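Local coordinates for protein (R)-specific secondary-alkylsulfatase (Pseudomonas sp., PDB 4AXH) that hydrolyses (R)-secondary-alkyl sulfates with inversion of configuration, giving (S)-secondary alcohols and sulfate, as a zinc-dependent homodimer, at residues Y272-H275 and V280-E283; A584-L587 and L592-R595; L465-A470 and V481-H486. All coordinates share one frame; numbering follows the deposited sequence. Where two conformers were deposited one is given.

Overall arrangement
The three contacts lie in three different family regions and share no secondary-structure element; their nearest atoms are at least about 29 Å apart. Contacts 1 and 2 are antiparallel beta hairpins, each with a strand that is outermost in its sheet within the chain, and both are partly buried. Contact 3 is a buried helix pair in the dimerisation region, on the opposite side of the chain's centre from contact 1. Chemistry follows place: contact 1 adds charged side chains to its backbone bonds, contact 2 has leucines and Q594 on one sheet face and threonines, A584 and R595 on the other, and contact 3 has no hydrogen bond between its segments. Contacts 2 and 3 also reach the second subunit.

Contact 1 (Y272-H275 and V280-E283); sequences YERH and VELE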
loop_
_atom_site.group_PDB
_atom_site.type_symbol
_atom_site.label_atom_id
_atom_site.label_comp_id
_atom_site.label_asym_id
_atom_site.label_seq_id
_atom_site.Cartn_x
_atom_site.Cartn_y
_atom_site.Cartn_z
ATOM N N TYR A 272 -17.771 17.838 -10.200
ATOM C CA TYR A 272 -17.617 19.239 -10.597
ATOM C C TYR A 272 -18.772 20.038 -9.976
ATOM O O TYR A 272 -19.911 19.601 -10.034
ATOM C CB TYR A 272 -17.595 19.415 -12.129
ATOM C CG TYR A 272 -16.495 18.644 -12.839
ATOM C CD1 TYR A 272 -15.246 19.219 -13.071
ATOM C CD2 TYR A 272 -16.724 17.354 -13.325
ATOM C CE1 TYR A 272 -14.257 18.532 -13.777
ATOM C CE2 TYR A 272 -15.731 16.643 -13.990
ATOM C CZ TYR A 272 -14.501 17.233 -14.220
ATOM O OH TYR A 272 -13.553 16.498 -14.896
ATOM N N GLU A 273 -18.468 21.165 -9.331
ATOM C CA GLU A 273 -19.471 21.995 -8.669
ATOM C C GLU A 273 -19.181 23.438 -8.857
ATOM O O GLU A 273 -18.093 23.896 -8.512
ATOM C CB GLU A 273 -19.574 21.688 -7.159
ATOM C CG GLU A 273 -20.505 20.541 -6.828
ATOM C CD GLU A 273 -20.844 20.368 -5.361
ATOM O OE1 GLU A 273 -21.090 21.393 -4.688
ATOM O OE2 GLU A 273 -20.941 19.205 -4.905
ATOM N N ARG A 274 -20.157 24.165 -9.395
ATOM C CA ARG A 274 -20.034 25.603 -9.619
ATOM C C ARG A 274 -20.673 26.329 -8.445
ATOM O O ARG A 274 -21.764 25.936 -8.012
ATOM C CB ARG A 274 -20.720 26.007 -10.932
ATOM C CG ARG A 274 -19.971 25.591 -12.189
ATOM C CD ARG A 274 -20.397 26.440 -13.367
ATOM N NE ARG A 274 -20.143 27.857 -13.110
ATOM C CZ ARG A 274 -19.061 28.520 -13.507
ATOM N NH1 ARG A 274 -18.125 27.911 -14.229
ATOM N NH2 ARG A 274 -18.918 29.801 -13.208
ATOM N N HIS A 275 -19.994 27.349 -7.903
ATOM C CA HIS A 275 -20.482 28.165 -6.776
ATOM C C HIS A 275 -20.057 29.603 -6.925
ATOM O O HIS A 275 -18.940 29.892 -7.366
ATOM C CB HIS A 275 -19.982 27.667 -5.425
ATOM C CG HIS A 275 -20.564 26.370 -5.020
ATOM N ND1 HIS A 275 -21.724 26.311 -4.301
ATOM C CD2 HIS A 275 -20.101 25.115 -5.227
ATOM C CE1 HIS A 275 -21.955 25.022 -4.106
ATOM N NE2 HIS A 275 -20.994 24.264 -4.639
ATOM N N VAL A 280 -17.799 36.204 -7.040
ATOM C CA VAL A 280 -16.625 35.420 -7.416
ATOM C C VAL A 280 -17.139 34.057 -7.828
ATOM O O VAL A 280 -17.805 33.387 -7.039
ATOM C CB VAL A 280 -15.560 35.344 -6.276
ATOM C CG1 VAL A 280 -14.419 34.416 -6.645
ATOM C CG2 VAL A 280 -15.021 36.724 -5.928
ATOM N N GLU A 281 -16.867 33.671 -9.085
ATOM C CA GLU A 281 -17.267 32.384 -9.628
ATOM C C GLU A 281 -16.157 31.386 -9.318
ATOM O O GLU A 281 -14.972 31.654 -9.558
ATOM C CB GLU A 281 -17.480 32.476 -11.148
ATOM C CG GLU A 281 -18.882 32.824 -11.597
ATOM C CD GLU A 281 -18.946 33.151 -13.076
ATOM O OE1 GLU A 281 -18.856 32.211 -13.901
ATOM O OE2 GLU A 281 -19.044 34.354 -13.412
ATOM N N LEU A 282 -16.559 30.227 -8.775
ATOM C CA LEU A 282 -15.677 29.129 -8.400
ATOM C C LEU A 282 -16.242 27.852 -8.953
ATOM O O LEU A 282 -17.398 27.536 -8.691
ATOM C CB LEU A 282 -15.568 28.981 -6.861
ATOM C CG LEU A 282 -15.414 30.243 -6.013
ATOM C CD1 LEU A 282 -15.866 30.003 -4.603
ATOM C CD2 LEU A 282 -13.998 30.731 -6.026
ATOM N N GLU A 283 -15.427 27.122 -9.725
ATOM C CA GLU A 283 -15.722 25.787 -10.228
ATOM C C GLU A 283 -14.679 24.911 -9.529
ATOM O O GLU A 283 -13.469 25.179 -9.604
ATOM C CB GLU A 283 -15.594 25.688 -11.758
ATOM C CG GLU A 283 -16.069 24.348 -12.321
ATOM C CD GLU A 283 -16.250 24.212 -13.829
ATOM O OE1 GLU A 283 -16.188 25.242 -14.538
ATOM O OE2 GLU A 283 -16.473 23.074 -14.301
#
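E283 and R274 face each other as a non-hydrogen-bonded antiparallel pair, their CA atoms 4.4 Å apart, and the glutamate can be traced outward along the arginine. E283 CB stands 4.2 Å from R274 NH1. With CG anti to the backbone N (chi1 -173°) and the chain extended beyond it, E283 CG passes 4.1 Å from R274 CG, aliphatic part against aliphatic part. E283 CD then comes near R274 NH1. At the tip the oxygens diverge: E283 OE1 turns to the edge of the R274 guanidinium, with only a weak bond of 3.3 Å to R274 NH1, while E283 OE2 lies 4.2 Å from Y272 CD1 and makes a weak hydrogen bond to Y344 OH. The guanidinium and carboxylate planes stand 66° apart, so this is no flat two-pronged pairing. E281 OE1 reaches the same guanidinium at NH2, completing a salt-bridge network, although R274 was modelled in two conformers and its tip contacts are therefore provisional.

The next pair, H275 with L282, is hydrogen-bonded in both directions: H275 N to L282 O at 2.7 Å and L282 N to H275 O at 2.8 Å. On this other face, H275 NE2 donates almost straight (171°) to the anti lone pair of E273 OE1, and I268 of strand 266-268 packs against both residues. E273 OE2 is held by the backbone N of E269 and K270. Helix 330-344 lies over the Y272 side. The arrangement is a beta hairpin at the margin of one sheet of the metallo-beta-lactamase fold, away from the zinc site.

Contact 2 (A584-L587 and L592-R595); sequences ALTL and LTQR
L592 directs its CD1 methyl between L585 and L587, which stand two residues apart on the facing strand. The evidence is the pair of distances from L592 CD1, 4.2 Å to L585 CB and 4.1 Å to L587 CB; the same methyl also lies against T586 O, at 3.4 Å. Placing CG anti to the backbone N (chi1 -170°), with chi2 71°, brings L592 CD1 over the facing strand. L585 CD2 meets Q594 CB at 3.7 Å, the two side chains crossing at a slant. The glutamine thus offers carbon to the leucine, while its NE2 bonds to D554 OD1 and D550 O. F553 of helix 549-559 and F645 of helix 640-646 also pack against L585, so these helices cover the leucines of this face.

T586 and T593 form a hydrogen-bonded pair on the other face. Their side chains are set obliquely: T586 CG2 and T586 OG1 lie at similar range from T593 OG1, and no hydrogen bond is made between the hydroxyls. Beneath them the backbone does the bonding, T593 N to T586 O at 3.0 Å and nearly straight, and T586 N to T593 O at 3.1 Å with a more bent N-H...O angle of 149°. Near T593 and R595 the second subunit approaches: its R373 and E342 pack there, and R595 has a long, weak ion pair with D338 of that subunit.

The chemistry is therefore two-sided. Leucines and the aliphatic part of Q594 join this hairpin of the SCP2-related C-terminal region to its covering helices. The face of A584, T586, T593 and R595 is more polar, T593 and R595 meet the second subunit, and backbone bonds unite the strands irrespective of side chain.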
loop_
_atom_site.group_PDB
_atom_site.type_symbol
_atom_site.label_atom_id
_atom_site.label_comp_id
_atom_site.label_asym_id
_atom_site.label_seq_id
_atom_site.Cartn_x
_atom_site.Cartn_y
_atom_site.Cartn_z
ATOM N N ALA A 584 -19.483 0.191 22.857
ATOM C CA ALA A 584 -19.210 -1.003 23.644
ATOM C C ALA A 584 -17.806 -1.588 23.430
ATOM O O ALA A 584 -17.549 -2.254 22.422
ATOM C CB ALA A 584 -20.287 -2.055 23.383
ATOM N N LEU A 585 -16.906 -1.347 24.396
ATOM C CA LEU A 585 -15.547 -1.898 24.360
ATOM C C LEU A 585 -15.556 -3.307 24.868
ATOM O O LEU A 585 -16.431 -3.685 25.647
ATOM C CB LEU A 585 -14.558 -1.110 25.234
ATOM C CG LEU A 585 -14.175 0.313 24.862
ATOM C CD1 LEU A 585 -13.093 0.822 25.814
ATOM C CD2 LEU A 585 -13.622 0.378 23.460
ATOM N N THR A 586 -14.566 -4.085 24.433
ATOM C CA THR A 586 -14.319 -5.470 24.842
ATOM C C THR A 586 -12.819 -5.741 24.834
ATOM O O THR A 586 -12.153 -5.438 23.846
ATOM C CB THR A 586 -15.207 -6.527 24.112
ATOM O OG1 THR A 586 -14.444 -7.710 23.847
ATOM C CG2 THR A 586 -15.882 -6.008 22.824
ATOM N N LEU A 587 -12.279 -6.232 25.966
ATOM C CA LEU A 587 -10.854 -6.571 26.142
ATOM C C LEU A 587 -10.763 -8.067 26.313
ATOM O O LEU A 587 -11.245 -8.600 27.306
ATOM C CB LEU A 587 -10.226 -5.831 27.350
ATOM C CG LEU A 587 -8.864 -6.331 27.881
ATOM C CD1 LEU A 587 -7.786 -6.296 26.811
ATOM C CD2 LEU A 587 -8.429 -5.525 29.094
ATOM N N LEU A 592 -7.987 -5.171 22.400
ATOM C CA LEU A 592 -9.150 -4.311 22.586
ATOM C C LEU A 592 -9.856 -4.123 21.249
ATOM O O LEU A 592 -9.213 -3.748 20.261
ATOM C CB LEU A 592 -8.750 -2.951 23.199
ATOM C CG LEU A 592 -9.903 -2.043 23.669
ATOM C CD1 LEU A 592 -10.595 -2.594 24.925
ATOM C CD2 LEU A 592 -9.419 -0.618 23.925
ATOM N N THR A 593 -11.169 -4.400 21.224
ATOM C CA THR A 593 -12.063 -4.254 20.073
ATOM C C THR A 593 -13.246 -3.361 20.492
ATOM O O THR A 593 -13.481 -3.198 21.696
ATOM C CB THR A 593 -12.465 -5.643 19.480
ATOM O OG1 THR A 593 -12.992 -6.496 20.497
ATOM C CG2 THR A 593 -11.299 -6.366 18.806
ATOM N N GLN A 594 -13.960 -2.750 19.525
ATOM C CA GLN A 594 -15.076 -1.847 19.843
ATOM C C GLN A 594 -16.237 -1.941 18.866
ATOM O O GLN A 594 -16.055 -2.361 17.724
ATOM C CB GLN A 594 -14.598 -0.386 19.984
ATOM C CG GLN A 594 -14.107 0.282 18.691
ATOM C CD GLN A 594 -13.976 1.790 18.795
ATOM O OE1 GLN A 594 -14.649 2.462 19.583
ATOM N NE2 GLN A 594 -13.127 2.369 17.963
ATOM N N ARG A 595 -17.427 -1.536 19.320
ATOM C CA ARG A 595 -18.661 -1.528 18.546
ATOM C C ARG A 595 -19.340 -0.196 18.776
ATOM O O ARG A 595 -19.851 0.051 19.867
ATOM C CB ARG A 595 -19.607 -2.656 18.999
ATOM C CG ARG A 595 -19.146 -4.066 18.715
ATOM C CD ARG A 595 -20.149 -5.051 19.257
ATOM N NE ARG A 595 -19.639 -6.420 19.193
ATOM C CZ ARG A 595 -20.314 -7.490 19.598
ATOM N NH1 ARG A 595 -21.541 -7.361 20.089
ATOM N NH2 ARG A 595 -19.769 -8.696 19.517
#

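Contact 3 (L465-A470 and V481-H486); sequences LKQMRA and VQLGNH
An antiparallel helix pair joins M468 and Q467 to L483 and G484, linking consecutive helices 461-474 and 477-490 in the alkylsulfatase dimerisation region. The local axes approach to 9.3 Å with an angle of 155° between their directions, and M468 and L483 are the residues nearest in register, CA to CA 6.3 Å.

Two apolar meetings carry the interface. In the first, M468 lies over the backbone of G484: its SD is 3.6 Å and its CE 3.8 Å from G484 CA. The bend at the last torsion (chi3 -75°) folds CE back so that both thioether atoms touch the glycine, which has no side chain to hold them off. Closer to its base, M468 CG meets L483 CB at 3.9 Å, and the two side chains slide past each other in opposite directions. In the second, L483 points across to the facing helix and sets its CD1 methyl 3.6 Å from Q467 CB, with M468 N next at 3.9 Å. Here the leucine and glutamine chains cross at roughly a right angle; CB is the glutamine atom nearest the methyl, and Q467 OE1 is also near it. At the amide end, NE2 donates to A457 O of the second subunit.

L487 adds to the packing around M468, and M458 touches L483. Elsewhere on helix 477-490, Q482, N485 and H486 hydrogen-bond to residues of the second subunit, including its Y454 and N438. The helical hairpin is consistent with the TPR-related classification of this region. Since no hydrogen bond crosses between the segments, their mutual fit rests on van der Waals contact of sulfur, methyl and backbone carbon, while several side-chain hydrogen bonds nearby go to the second subunit.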
loop_
_atom_site.group_PDB
_atom_site.type_symbol
_atom_site.label_atom_id
_atom_site.label_comp_id
_atom_site.label_asym_id
_atom_site.label_seq_id
_atom_site.Cartn_x
_atom_site.Cartn_y
_atom_site.Cartn_z
ATOM N N LEU A 465 35.825 -1.436 9.223
ATOM C CA LEU A 465 36.274 -0.040 9.334
ATOM C C LEU A 465 37.324 0.336 8.262
ATOM O O LEU A 465 37.315 1.465 7.767
ATOM C CB LEU A 465 36.831 0.251 10.747
ATOM C CG LEU A 465 35.850 0.798 11.805
ATOM C CD1 LEU A 465 36.261 0.386 13.194
ATOM C CD2 LEU A 465 35.774 2.311 11.771
ATOM N N LYS A 466 38.229 -0.602 7.920
ATOM C CA LYS A 466 39.273 -0.415 6.901
ATOM C C LYS A 466 38.611 -0.365 5.521
ATOM O O LYS A 466 38.977 0.469 4.695
ATOM C CB LYS A 466 40.290 -1.582 6.961
ATOM C CG LYS A 466 41.719 -1.213 6.547
ATOM C CD LYS A 466 41.995 -1.401 5.055
ATOM C CE LYS A 466 43.305 -0.768 4.660
ATOM N NZ LYS A 466 43.393 -0.552 3.192
ATOM N N GLN A 467 37.629 -1.266 5.299
ATOM C CA GLN A 467 36.815 -1.377 4.091
ATOM C C GLN A 467 35.947 -0.136 3.902
ATOM O O GLN A 467 35.784 0.331 2.776
ATOM C CB GLN A 467 35.914 -2.601 4.174
ATOM C CG GLN A 467 36.647 -3.905 3.975
ATOM C CD GLN A 467 35.673 -4.981 3.628
ATOM O OE1 GLN A 467 34.854 -4.826 2.715
ATOM N NE2 GLN A 467 35.739 -6.089 4.351
ATOM N N MET A 468 35.387 0.376 5.000
ATOM C CA MET A 468 34.568 1.576 5.045
ATOM C C MET A 468 35.434 2.768 4.609
ATOM O O MET A 468 34.981 3.587 3.799
ATOM C CB MET A 468 34.095 1.809 6.484
ATOM C CG MET A 468 32.612 2.011 6.645
ATOM S SD MET A 468 32.164 2.585 8.320
ATOM C CE MET A 468 32.356 1.049 9.252
ATOM N N ARG A 469 36.688 2.852 5.136
ATOM C CA ARG A 469 37.630 3.930 4.820
ATOM C C ARG A 469 38.001 3.922 3.336
ATOM O O ARG A 469 38.101 4.990 2.721
ATOM C CB ARG A 469 38.871 3.895 5.733
ATOM C CG ARG A 469 38.634 4.564 7.096
ATOM C CD ARG A 469 39.904 5.006 7.815
ATOM N NE ARG A 469 39.646 6.045 8.822
ATOM C CZ ARG A 469 39.366 5.814 10.106
ATOM N NH1 ARG A 469 39.295 4.567 10.566
ATOM N NH2 ARG A 469 39.144 6.828 10.938
ATOM N N ALA A 470 38.131 2.708 2.752
ATOM C CA ALA A 470 38.464 2.497 1.340
ATOM C C ALA A 470 37.351 3.041 0.460
ATOM O O ALA A 470 37.638 3.779 -0.484
ATOM C CB ALA A 470 38.687 1.017 1.060
ATOM N N VAL A 481 28.032 3.668 3.553
ATOM C CA VAL A 481 26.890 3.714 4.483
ATOM C C VAL A 481 26.273 2.356 4.778
ATOM O O VAL A 481 25.753 2.165 5.874
ATOM C CB VAL A 481 25.810 4.793 4.204
ATOM C CG1 VAL A 481 26.408 6.189 4.189
ATOM C CG2 VAL A 481 25.047 4.513 2.927
ATOM N N GLN A 482 26.331 1.420 3.822
ATOM C CA GLN A 482 25.815 0.064 4.017
ATOM C C GLN A 482 26.676 -0.697 5.038
ATOM O O GLN A 482 26.119 -1.381 5.890
ATOM C CB GLN A 482 25.720 -0.690 2.689
ATOM C CG GLN A 482 24.484 -0.325 1.881
ATOM C CD GLN A 482 23.277 -1.115 2.313
ATOM O OE1 GLN A 482 23.289 -2.350 2.340
ATOM N NE2 GLN A 482 22.200 -0.419 2.641
ATOM N N LEU A 483 28.033 -0.540 4.982
ATOM C CA LEU A 483 28.974 -1.153 5.933
ATOM C C LEU A 483 28.806 -0.518 7.311
ATOM O O LEU A 483 28.618 -1.237 8.298
ATOM C CB LEU A 483 30.445 -1.015 5.480
ATOM C CG LEU A 483 30.902 -1.673 4.156
ATOM C CD1 LEU A 483 32.370 -1.923 4.156
ATOM C CD2 LEU A 483 30.258 -3.029 3.928
ATOM N N GLY A 484 28.836 0.819 7.345
ATOM C CA GLY A 484 28.660 1.632 8.545
ATOM C C GLY A 484 27.395 1.336 9.320
ATOM O O GLY A 484 27.420 1.365 10.546
ATOM N N ASN A 485 26.295 1.009 8.617
ATOM C CA ASN A 485 25.020 0.680 9.253
ATOM C C ASN A 485 25.132 -0.640 9.990
ATOM O O ASN A 485 24.633 -0.758 11.110
ATOM C CB ASN A 485 23.849 0.640 8.229
ATOM C CG ASN A 485 22.482 0.767 8.870
ATOM O OD1 ASN A 485 22.212 1.735 9.620
ATOM N ND2 ASN A 485 21.600 -0.222 8.613
ATOM N N HIS A 486 25.815 -1.620 9.372
ATOM C CA HIS A 486 26.025 -2.935 9.975
ATOM C C HIS A 486 26.841 -2.821 11.250
ATOM O O HIS A 486 26.488 -3.450 12.241
ATOM C CB HIS A 486 26.680 -3.912 8.988
ATOM C CG HIS A 486 25.728 -4.419 7.952
ATOM N ND1 HIS A 486 24.745 -5.344 8.056
ATOM C CD2 HIS A 486 25.740 -3.929 6.667
ATOM C CE1 HIS A 486 24.151 -5.434 6.826
ATOM N NE2 HIS A 486 24.765 -4.561 6.036
#